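PDB 6K96: five-membered-cyclitol-phosphate synthase from Streptomyces citricolor, which belongs to the myo-inositol-1-phosphate synthase family and binds nicotinamide-adenine-dinucleotide in a Rossmann-type domain. Local coordinates for residues I5-A10 with A125-Y130; F57-D62 with V117-E122. One frame throughout, in Å; residues are numbered along the deposited sequence.

How the contacts relate
Both contacts involve the six-stranded parallel sheet, contact 1 within it and contact 2 between it and a helix, their centres about 8 Å apart. Contact 1 joins the first strand, 5-10, to strand 127-130, and contact 2 sets helix 111-122 against strand 55-62, which borders 5-10 on its other edge. Along the chain, contact 2 is nested inside the loop closed by contact 1, and its helix is followed, after a short connection, by strand 127-130. The two meet where Val9 O and Phe61 N lie 2.9 Å apart, a probable hydrogen bond, and where the methyls of Ala8 and Ala59 pack. The C-terminal ends of strands 5-10 and 55-62 lie at the NAD, which Asp62 bonds.

Contact 1 (I5-A10 with A125-Y130); sequences IRLAVA and AEVLLY
Arg6 and Glu126 lay their flat ends over one another, guanidinium and carboxylate planes 20° apart. Arg6 NH2 sits 3.3 Å from Glu126 CD, while OE1 lies above one guanidinium face, where no N-H points at it; the salt bridge is therefore one of charge alone. A bend at chi3 (-63°) belongs to the Arg6 chain, whose NE donates to the carbonyl of Lys124. The buried carboxylate of Glu126 needs positive partners, which Arg6 and, through a salt bridge to OE1, Arg312 supply.

Further along, the side chains alternate between two faces. On one, Leu7 CD1 reaches Val127 CG1 at 3.7 Å, crossing it at a slant; Val9 and Leu129 share this face, and Ile5, Leu7 and Leu129 touch helix 292-313. On the other, Leu128 carries CG anti to the backbone N (chi1 175°), and its CD1 comes to 3.6 Å from Ala8 CB. A methyl suits Ala8, which also takes Ala125 CB and Leu120 of helix 111-122, while Ala10 meets Tyr143.

The backbones form a parallel ladder in which Ala8 uses both its N, to Val127 O, and its O, from Leu129 N, with Glu126 N to Arg6 O and Ala10 N to Leu129 O at its ends. Strand 5-10 at the centre, flanked by 55-62 and 127-130 in a parallel sheet of order 3-2-1-4-5-6, is characteristic of the Rossmann fold.

Contact 2 (F57-D62 with V117-E122); sequences FVAAFD and VERLRE. With NAD (nicotinamide-adenine-dinucleotide), chain G.
Asp62 OD2 accepts two hydrogen bonds, one from NAD O3B at 2.8 Å and one from the backbone N of Val12. The other oxygen, OD1, takes NAD O2B at 2.8 Å and the backbone N of His64, so the carboxylate holds both adenosine ribose hydroxyls while main-chain amides fix its own orientation. Aspartate suits the place because its two oxygens match the paired hydroxyls of the sugar.

Segment 117-122 of helix 111-122 runs antiparallel to strand 57-62, with Phe61, Arg119 and Leu120 meeting between the two. Phe61 has CG beside the backbone N (chi1 -56°). The edge of its ring faces the helix: CZ meets Arg119 CB at 3.6 Å, close to the ring plane, and CE2 meets Leu120 CD2 at 3.9 Å. A flat ring lets one residue touch two successive helix positions.

An acidic residue at the end of the second strand, gripping the adenosine ribose, is the classical Rossmann feature of enzymes that bind NAD. Helix 111-122 packs on the sheet face bearing Ala8 and Ala59, spanning strands 5-10 and 55-62.

Arg119 is bent at chi2 and chi3, and its NH2 donates to Val58 O over a rather long 3.3 Å (N-H...O angle 150°). The carbonyl oxygen lies near the guanidinium plane, and the donor approaches it on a lone pair. NH2 also comes to 3.6 Å from Ala59 CA, where a small residue admits the guanidinium, whose NH1 forms a salt bridge with Asp98.

Contact 1 (I5-A10 with A125-Y130)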
loop_
_atom_site.group_PDB
_atom_site.type_symbol
_atom_site.label_atom_id
_atom_site.label_comp_id
_atom_site.label_asym_id
_atom_site.label_seq_id
_atom_site.Cartn_x
_atom_site.Cartn_y
_atom_site.Cartn_z
ATOM N N ILE B 5 11.832 -41.240 3.281
ATOM C CA ILE B 5 13.194 -40.682 3.562
ATOM C C ILE B 5 13.480 -40.708 5.069
ATOM O O ILE B 5 12.724 -40.074 5.830
ATOM C CB ILE B 5 13.356 -39.225 3.101
ATOM C CG1 ILE B 5 13.140 -39.006 1.601
ATOM C CG2 ILE B 5 14.713 -38.730 3.546
ATOM C CD1 ILE B 5 13.015 -37.521 1.226
ATOM N N ARG B 6 14.578 -41.341 5.469
ATOM C CA ARG B 6 15.109 -41.294 6.850
ATOM C C ARG B 6 16.009 -40.038 6.955
ATOM O O ARG B 6 17.142 -40.007 6.379
ATOM C CB ARG B 6 15.770 -42.646 7.171
ATOM C CG ARG B 6 14.837 -43.850 7.070
ATOM C CD ARG B 6 15.525 -45.209 7.048
ATOM N NE ARG B 6 16.402 -45.409 5.890
ATOM C CZ ARG B 6 16.096 -45.996 4.717
ATOM N NH1 ARG B 6 14.877 -46.457 4.467
ATOM N NH2 ARG B 6 17.017 -46.094 3.767
ATOM N N LEU B 7 15.509 -39.002 7.634
ATOM C CA LEU B 7 16.009 -37.619 7.472
ATOM C C LEU B 7 16.593 -37.140 8.798
ATOM O O LEU B 7 15.918 -37.232 9.823
ATOM C CB LEU B 7 14.883 -36.705 6.977
ATOM C CG LEU B 7 15.273 -35.242 6.746
ATOM C CD1 LEU B 7 16.121 -35.084 5.500
ATOM C CD2 LEU B 7 14.035 -34.362 6.674
ATOM N N ALA B 8 17.848 -36.689 8.732
ATOM C CA ALA B 8 18.648 -36.234 9.886
ATOM C C ALA B 8 18.760 -34.715 9.783
ATOM O O ALA B 8 18.753 -34.206 8.637
ATOM C CB ALA B 8 19.992 -36.899 9.898
ATOM N N VAL B 9 18.862 -34.035 10.922
ATOM C CA VAL B 9 18.687 -32.566 10.985
ATOM C C VAL B 9 19.813 -32.003 11.826
ATOM O O VAL B 9 19.955 -32.378 12.988
ATOM C CB VAL B 9 17.297 -32.241 11.561
ATOM C CG1 VAL B 9 17.267 -30.912 12.298
ATOM C CG2 VAL B 9 16.201 -32.328 10.481
ATOM N N ALA B 10 20.599 -31.118 11.258
ATOM C CA ALA B 10 21.580 -30.360 12.041
ATOM C C ALA B 10 20.955 -28.983 12.191
ATOM O O ALA B 10 20.920 -28.251 11.224
ATOM C CB ALA B 10 22.937 -30.368 11.355
ATOM N N ALA B 125 20.106 -42.952 8.588
ATOM C CA ALA B 125 19.741 -41.710 7.880
ATOM C C ALA B 125 20.211 -41.807 6.422
ATOM O O ALA B 125 21.171 -42.551 6.124
ATOM C CB ALA B 125 20.337 -40.528 8.606
ATOM N N GLU B 126 19.494 -41.137 5.534
ATOM C CA GLU B 126 19.806 -41.117 4.090
ATOM C C GLU B 126 20.302 -39.727 3.738
ATOM O O GLU B 126 21.187 -39.610 2.856
ATOM C CB GLU B 126 18.575 -41.418 3.249
ATOM C CG GLU B 126 18.137 -42.865 3.258
ATOM C CD GLU B 126 17.062 -43.148 2.210
ATOM O OE1 GLU B 126 15.850 -42.934 2.517
ATOM O OE2 GLU B 126 17.420 -43.559 1.091
ATOM N N VAL B 127 19.754 -38.730 4.425
ATOM C CA VAL B 127 19.990 -37.291 4.147
ATOM C C VAL B 127 20.261 -36.631 5.489
ATOM O O VAL B 127 19.472 -36.838 6.433
ATOM C CB VAL B 127 18.773 -36.650 3.452
ATOM C CG1 VAL B 127 19.003 -35.174 3.190
ATOM C CG2 VAL B 127 18.380 -37.360 2.164
ATOM N N LEU B 128 21.311 -35.831 5.562
ATOM C CA LEU B 128 21.501 -34.890 6.682
ATOM C C LEU B 128 21.195 -33.495 6.150
ATOM O O LEU B 128 21.828 -33.097 5.176
ATOM C CB LEU B 128 22.921 -34.978 7.226
ATOM C CG LEU B 128 23.182 -33.937 8.311
ATOM C CD1 LEU B 128 22.404 -34.252 9.550
ATOM C CD2 LEU B 128 24.632 -33.819 8.634
ATOM N N LEU B 129 20.184 -32.839 6.717
ATOM C CA LEU B 129 19.796 -31.435 6.426
ATOM C C LEU B 129 20.540 -30.495 7.387
ATOM O O LEU B 129 20.260 -30.483 8.626
ATOM C CB LEU B 129 18.277 -31.287 6.582
ATOM C CG LEU B 129 17.720 -29.890 6.302
ATOM C CD1 LEU B 129 17.961 -29.490 4.853
ATOM C CD2 LEU B 129 16.247 -29.832 6.654
ATOM N N TYR B 130 21.445 -29.702 6.835
ATOM C CA TYR B 130 22.195 -28.693 7.586
ATOM C C TYR B 130 21.374 -27.422 7.660
ATOM O O TYR B 130 21.220 -26.743 6.614
ATOM C CB TYR B 130 23.535 -28.447 6.893
ATOM C CG TYR B 130 24.378 -27.391 7.557
ATOM C CD1 TYR B 130 25.051 -27.672 8.738
ATOM C CD2 TYR B 130 24.484 -26.113 7.030
ATOM C CE1 TYR B 130 25.848 -26.718 9.361
ATOM C CE2 TYR B 130 25.260 -25.145 7.656
ATOM C CZ TYR B 130 25.963 -25.451 8.813
ATOM O OH TYR B 130 26.755 -24.517 9.413
#

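Contact 2 (F57-D62 with V117-E122)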
loop_
_atom_site.group_PDB
_atom_site.type_symbol
_atom_site.label_atom_id
_atom_site.label_comp_id
_atom_site.label_asym_id
_atom_site.label_seq_id
_atom_site.Cartn_x
_atom_site.Cartn_y
_atom_site.Cartn_z
ATOM N N PHE B 57 11.783 -38.512 10.460
ATOM C CA PHE B 57 12.880 -37.854 11.184
ATOM C C PHE B 57 13.505 -38.920 12.077
ATOM O O PHE B 57 12.763 -39.544 12.847
ATOM C CB PHE B 57 12.321 -36.672 11.965
ATOM C CG PHE B 57 11.859 -35.546 11.079
ATOM C CD1 PHE B 57 10.616 -35.595 10.464
ATOM C CD2 PHE B 57 12.695 -34.470 10.807
ATOM C CE1 PHE B 57 10.214 -34.595 9.599
ATOM C CE2 PHE B 57 12.264 -33.440 9.993
ATOM C CZ PHE B 57 11.027 -33.509 9.387
ATOM N N VAL B 58 14.821 -39.133 11.991
ATOM C CA VAL B 58 15.485 -40.275 12.688
ATOM C C VAL B 58 16.529 -39.723 13.662
ATOM O O VAL B 58 16.925 -40.427 14.629
ATOM C CB VAL B 58 16.085 -41.251 11.665
ATOM C CG1 VAL B 58 14.966 -41.948 10.885
ATOM C CG2 VAL B 58 17.074 -40.575 10.706
ATOM N N ALA B 59 16.908 -38.463 13.456
ATOM C CA ALA B 59 18.102 -37.870 14.091
ATOM C C ALA B 59 17.981 -36.352 14.082
ATOM O O ALA B 59 17.521 -35.789 13.077
ATOM C CB ALA B 59 19.334 -38.371 13.364
ATOM N N ALA B 60 18.452 -35.741 15.152
ATOM C CA ALA B 60 18.386 -34.288 15.359
ATOM C C ALA B 60 19.532 -33.868 16.273
ATOM O O ALA B 60 19.760 -34.548 17.306
ATOM C CB ALA B 60 17.045 -33.907 15.941
ATOM N N PHE B 61 20.181 -32.761 15.894
ATOM C CA PHE B 61 21.371 -32.186 16.554
ATOM C C PHE B 61 21.167 -30.678 16.760
ATOM O O PHE B 61 20.897 -29.954 15.775
ATOM C CB PHE B 61 22.578 -32.515 15.681
ATOM C CG PHE B 61 22.749 -33.987 15.401
ATOM C CD1 PHE B 61 23.165 -34.860 16.392
ATOM C CD2 PHE B 61 22.531 -34.496 14.138
ATOM C CE1 PHE B 61 23.316 -36.213 16.127
ATOM C CE2 PHE B 61 22.682 -35.847 13.880
ATOM C CZ PHE B 61 23.068 -36.706 14.869
ATOM N N ASP B 62 21.313 -30.209 18.002
ATOM C CA ASP B 62 21.177 -28.782 18.416
ATOM C C ASP B 62 22.133 -28.505 19.586
ATOM O O ASP B 62 22.790 -29.483 20.057
ATOM C CB ASP B 62 19.737 -28.464 18.835
ATOM C CG ASP B 62 19.234 -27.126 18.321
ATOM O OD1 ASP B 62 19.587 -26.088 18.929
ATOM O OD2 ASP B 62 18.495 -27.125 17.294
ATOM N N VAL B 117 28.761 -39.266 13.726
ATOM C CA VAL B 117 29.009 -40.300 12.670
ATOM C C VAL B 117 28.430 -41.646 13.125
ATOM O O VAL B 117 27.949 -42.383 12.307
ATOM C CB VAL B 117 30.508 -40.394 12.338
ATOM C CG1 VAL B 117 30.797 -41.563 11.418
ATOM C CG2 VAL B 117 31.022 -39.090 11.731
ATOM N N GLU B 118 28.519 -41.959 14.408
ATOM C CA GLU B 118 27.752 -43.025 15.109
ATOM C C GLU B 118 26.259 -42.878 14.820
ATOM O O GLU B 118 25.664 -43.850 14.348
ATOM C CB GLU B 118 28.011 -42.940 16.623
ATOM C CG GLU B 118 26.910 -43.460 17.552
ATOM C CD GLU B 118 26.940 -44.971 17.776
ATOM O OE1 GLU B 118 26.315 -45.712 16.968
ATOM O OE2 GLU B 118 27.603 -45.427 18.751
ATOM N N ARG B 119 25.681 -41.719 15.159
ATOM C CA ARG B 119 24.203 -41.498 15.135
ATOM C C ARG B 119 23.701 -41.587 13.686
ATOM O O ARG B 119 22.625 -42.201 13.489
ATOM C CB ARG B 119 23.747 -40.165 15.756
ATOM C CG ARG B 119 23.266 -40.200 17.206
ATOM C CD ARG B 119 22.081 -41.077 17.573
ATOM N NE ARG B 119 20.799 -40.612 17.071
ATOM C CZ ARG B 119 19.899 -39.911 17.776
ATOM N NH1 ARG B 119 20.166 -39.557 19.021
ATOM N NH2 ARG B 119 18.740 -39.556 17.237
ATOM N N LEU B 120 24.443 -41.055 12.704
ATOM C CA LEU B 120 23.984 -41.073 11.290
ATOM C C LEU B 120 23.960 -42.524 10.781
ATOM O O LEU B 120 22.988 -42.906 10.032
ATOM C CB LEU B 120 24.903 -40.216 10.419
ATOM C CG LEU B 120 24.988 -38.721 10.710
ATOM C CD1 LEU B 120 25.850 -38.060 9.650
ATOM C CD2 LEU B 120 23.647 -38.025 10.749
ATOM N N ARG B 121 24.974 -43.315 11.164
ATOM C CA ARG B 121 25.104 -44.741 10.753
ATOM C C ARG B 121 23.993 -45.571 11.430
ATOM O O ARG B 121 23.371 -46.412 10.735
ATOM C CB ARG B 121 26.531 -45.240 11.018
ATOM C CG ARG B 121 26.819 -46.659 10.534
ATOM C CD ARG B 121 26.326 -47.733 11.505
ATOM N NE ARG B 121 27.161 -48.936 11.617
ATOM C CZ ARG B 121 27.123 -49.816 12.624
ATOM N NH1 ARG B 121 26.303 -49.647 13.653
ATOM N NH2 ARG B 121 27.925 -50.867 12.597
ATOM N N GLU B 122 23.733 -45.325 12.717
ATOM C CA GLU B 122 22.836 -46.149 13.575
ATOM C C GLU B 122 21.379 -45.884 13.187
ATOM O O GLU B 122 20.601 -46.861 13.100
ATOM C CB GLU B 122 23.088 -45.858 15.064
ATOM C CG GLU B 122 21.886 -46.144 15.969
ATOM C CD GLU B 122 21.843 -45.359 17.281
ATOM O OE1 GLU B 122 20.769 -44.756 17.588
ATOM O OE2 GLU B 122 22.883 -45.346 18.001
HETATM P PA NAD G . 16.750 -21.004 13.194
HETATM O O1A NAD G . 17.515 -19.918 13.847
HETATM O O2A NAD G . 15.278 -21.036 13.501
HETATM O O5B NAD G . 17.374 -22.444 13.355
HETATM C C5B NAD G . 18.748 -22.461 13.808
HETATM C C4B NAD G . 18.945 -23.635 14.729
HETATM O O4B NAD G . 20.345 -24.069 14.798
HETATM C C3B NAD G . 18.542 -23.335 16.176
HETATM O O3B NAD G . 17.811 -24.447 16.678
HETATM C C2B NAD G . 19.897 -23.237 16.871
HETATM O O2B NAD G . 19.606 -23.376 18.232
HETATM C C1B NAD G . 20.605 -24.393 16.157
HETATM N N9A NAD G . 22.042 -24.507 16.314
HETATM C C8A NAD G . 22.883 -23.443 16.534
HETATM N N7A NAD G . 24.151 -23.783 16.544
HETATM C C5A NAD G . 24.156 -25.149 16.282
HETATM C C6A NAD G . 25.213 -26.074 16.162
HETATM N N6A NAD G . 26.490 -25.724 16.265
HETATM N N1A NAD G . 24.896 -27.362 15.855
HETATM C C2A NAD G . 23.591 -27.676 15.753
HETATM N N3A NAD G . 22.523 -26.890 15.866
HETATM C C4A NAD G . 22.863 -25.613 16.126
HETATM O O3 NAD G . 16.923 -20.820 11.627
HETATM P PN NAD G . 15.895 -21.156 10.437
HETATM O O1N NAD G . 15.476 -22.568 10.591
HETATM O O2N NAD G . 14.950 -19.994 10.451
HETATM O O5D NAD G . 16.882 -21.052 9.166
HETATM C C5D NAD G . 18.037 -21.988 9.117
HETATM C C4D NAD G . 19.015 -21.519 8.082
HETATM O O4D NAD G . 18.442 -21.549 6.754
HETATM C C3D NAD G . 19.491 -20.078 8.318
HETATM O O3D NAD G . 20.857 -20.024 7.969
HETATM C C2D NAD G . 18.743 -19.294 7.244
HETATM O O2D NAD G . 19.378 -18.131 6.748
HETATM C C1D NAD G . 18.730 -20.305 6.099
HETATM N N1N NAD G . 17.711 -19.903 5.083
HETATM C C2N NAD G . 16.378 -19.593 5.515
HETATM C C3N NAD G . 15.449 -19.035 4.652
HETATM C C7N NAD G . 14.048 -18.776 5.176
HETATM O O7N NAD G . 13.733 -19.172 6.290
HETATM N N7N NAD G . 13.202 -18.105 4.398
HETATM C C4N NAD G . 15.871 -18.749 3.354
HETATM C C5N NAD G . 17.100 -19.212 2.901
HETATM C C6N NAD G . 18.033 -19.705 3.793
#